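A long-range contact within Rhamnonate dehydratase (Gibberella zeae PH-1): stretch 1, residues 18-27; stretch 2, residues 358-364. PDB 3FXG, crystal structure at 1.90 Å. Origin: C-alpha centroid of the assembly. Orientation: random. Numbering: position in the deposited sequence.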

# COMPACT_ATOMS: atom_id res chain seq x y z
N ILE A 18 5.79 -47.44 -19.28
CA ILE A 18 7.00 -46.65 -19.19
C ILE A 18 7.60 -46.76 -20.59
O ILE A 18 7.60 -47.84 -21.18
N ILE A 19 8.07 -45.65 -21.14
CA ILE A 19 8.65 -45.68 -22.47
C ILE A 19 10.13 -46.02 -22.36
O ILE A 19 10.92 -45.25 -21.82
N GLY A 20 10.50 -47.20 -22.87
CA GLY A 20 11.88 -47.63 -22.81
C GLY A 20 12.81 -46.79 -23.67
O GLY A 20 12.35 -46.10 -24.59
N GLY A 21 14.10 -46.85 -23.39
CA GLY A 21 15.07 -46.10 -24.16
C GLY A 21 14.98 -44.60 -23.93
O GLY A 21 14.47 -44.15 -22.90
N VAL A 22 15.49 -43.83 -24.88
CA VAL A 22 15.46 -42.37 -24.79
C VAL A 22 14.93 -41.76 -26.09
O VAL A 22 14.69 -42.48 -27.06
N GLY A 23 14.74 -40.45 -26.08
CA GLY A 23 14.27 -39.75 -27.27
C GLY A 23 12.84 -40.02 -27.71
O GLY A 23 12.49 -39.74 -28.86
N SER A 24 12.01 -40.56 -26.83
CA SER A 24 10.62 -40.83 -27.18
C SER A 24 9.72 -40.65 -25.97
O SER A 24 9.98 -41.20 -24.90
N GLY A 25 8.65 -39.88 -26.13
CA GLY A 25 7.74 -39.64 -25.03
C GLY A 25 7.79 -38.20 -24.58
O GLY A 25 8.55 -37.39 -25.13
N GLY A 26 6.99 -37.87 -23.57
CA GLY A 26 6.92 -36.51 -23.07
C GLY A 26 8.13 -35.90 -22.38
O GLY A 26 8.18 -34.68 -22.23
N ASP A 27 9.10 -36.71 -21.96
CA ASP A 27 10.27 -36.16 -21.29
C ASP A 27 11.26 -35.57 -22.29
O ASP A 27 12.12 -36.27 -22.82
N PRO A 358 10.05 -34.57 -34.58
CA PRO A 358 8.93 -34.82 -33.66
C PRO A 358 9.31 -34.55 -32.20
O PRO A 358 10.38 -34.95 -31.75
N VAL A 359 8.42 -33.89 -31.47
CA VAL A 359 8.67 -33.58 -30.06
C VAL A 359 8.71 -34.85 -29.22
O VAL A 359 9.50 -34.96 -28.29
N PHE A 360 7.85 -35.81 -29.56
CA PHE A 360 7.79 -37.06 -28.81
C PHE A 360 8.55 -38.20 -29.50
O PHE A 360 8.34 -39.37 -29.20
N GLY A 361 9.43 -37.84 -30.43
CA GLY A 361 10.22 -38.84 -31.12
C GLY A 361 9.43 -39.83 -31.96
O GLY A 361 8.47 -39.45 -32.63
N ASP A 362 9.83 -41.10 -31.92
CA ASP A 362 9.17 -42.13 -32.70
C ASP A 362 7.99 -42.82 -32.01
O ASP A 362 7.53 -43.87 -32.45
N LEU A 363 7.50 -42.23 -30.93
CA LEU A 363 6.37 -42.81 -30.21
C LEU A 363 5.12 -42.77 -31.09
O LEU A 363 4.32 -43.70 -31.09
N PHE A 364 4.97 -41.69 -31.85
CA PHE A 364 3.83 -41.52 -32.75
C PHE A 364 4.31 -41.48 -34.19
O PHE A 364 5.49 -41.20 -34.45

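Stretch 2 opens with a type I beta turn from Pro358 to Gly361, closed by a weak hydrogen bond from Gly361 N to Pro358 O at 3.3 Å. Pro358, with a C-gamma exo pucker, does not touch stretch 1. Val359 is in the m rotamer, and its side chain stays clear of stretch 1. Its carbonyl matters more: water 2 lies 3.0 Å from Val359 O and 2.8 Å from Gly25 O, and so links the two backbones.

Phe360 gives the one direct hydrogen bond across the contact. Gly25 N donates to Phe360 O at 3.1 Å, with an angle of 156° at the hydrogen. Ser24 CA also approaches Phe360 O, at 3.4 Å, as a CA-H...O contact. The Phe360 side chain leaves sideways with chi1 m and chi2 -54°. Gly25 O lies at the ring edge, and Gly26 CA is 3.7 Å from Phe360 CE1.

Gly361 has no side chain, and the backbones come close here. Gly361 CA is 3.3 Å from Gly23 O. A CB on Gly361 would point toward stretch 1 and clash with Gly23 O. The positive phi also favours glycine.

Asp362 starts sideways, but its p rotamer brings the carboxylate nearer. Asp362 OD1 is 3.4 Å from Ser24 CB; Ser24 is also p. Water 1 bridges the backbones, donating to Gly23 O at 2.8 Å and accepting from Asp362 N at 2.9 Å.

Leu363 points toward stretch 1 with chi1 t and chi2 p. Leu363 CD2 meets Ile19 CD1 at 3.8 Å and Gly25 CA at 4.0 Å. Ile19 also points in, with chi1 m and chi2 t. Its CD1 occupies space that a CB on Gly25 would need. Phe364, chi1 m, ends the stretch without contact.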

# COMPACT_ATOMS: atom_id res chain seq x y z
CB ILE A 18 7.99 -47.25 -18.18
CG1 ILE A 18 7.38 -47.16 -16.78
CG2 ILE A 18 9.32 -46.51 -18.25
CD1 ILE A 18 8.11 -47.98 -15.75
CB ILE A 19 8.46 -44.32 -23.18
CG1 ILE A 19 6.97 -43.96 -23.18
CG2 ILE A 19 8.97 -44.40 -24.61
CD1 ILE A 19 6.66 -42.59 -23.75
CB VAL A 22 16.89 -41.80 -24.53
CG1 VAL A 22 17.50 -42.45 -23.30
CG2 VAL A 22 17.77 -42.03 -25.75
CB SER A 24 10.47 -42.24 -27.75
OG SER A 24 10.86 -43.22 -26.80
CB ASP A 27 10.97 -37.23 -20.45
CG ASP A 27 12.01 -36.65 -19.50
OD1 ASP A 27 12.40 -35.47 -19.69
OD2 ASP A 27 12.46 -37.37 -18.58
CB PRO A 358 8.60 -36.28 -33.91
CG PRO A 358 8.94 -36.45 -35.36
CD PRO A 358 10.25 -35.71 -35.48
CB VAL A 359 7.59 -32.64 -29.47
CG1 VAL A 359 7.49 -31.37 -30.31
CG2 VAL A 359 6.26 -33.35 -29.41
CB PHE A 360 6.33 -37.46 -28.59
CG PHE A 360 5.52 -36.41 -27.88
CD1 PHE A 360 5.95 -35.88 -26.66
CD2 PHE A 360 4.33 -35.94 -28.42
CE1 PHE A 360 5.20 -34.91 -25.99
CE2 PHE A 360 3.57 -34.96 -27.77
CZ PHE A 360 4.01 -34.45 -26.55
CB ASP A 362 10.19 -43.18 -33.15
CG ASP A 362 10.74 -44.01 -32.00
OD1 ASP A 362 10.60 -43.58 -30.83
OD2 ASP A 362 11.31 -45.08 -32.26
CB LEU A 363 6.10 -42.04 -28.91
CG LEU A 363 4.90 -42.49 -28.08
CD1 LEU A 363 5.07 -43.95 -27.67
CD2 LEU A 363 4.77 -41.61 -26.84
CB PHE A 364 3.09 -40.23 -32.40
CG PHE A 364 2.67 -40.14 -30.96
CD1 PHE A 364 1.74 -41.04 -30.44
CD2 PHE A 364 3.22 -39.19 -30.11
CE1 PHE A 364 1.37 -40.99 -29.10
CE2 PHE A 364 2.86 -39.13 -28.77
CZ PHE A 364 1.93 -40.03 -28.26
O HOH W 1 12.62 -41.39 -31.07
O HOH W 2 10.62 -37.49 -27.08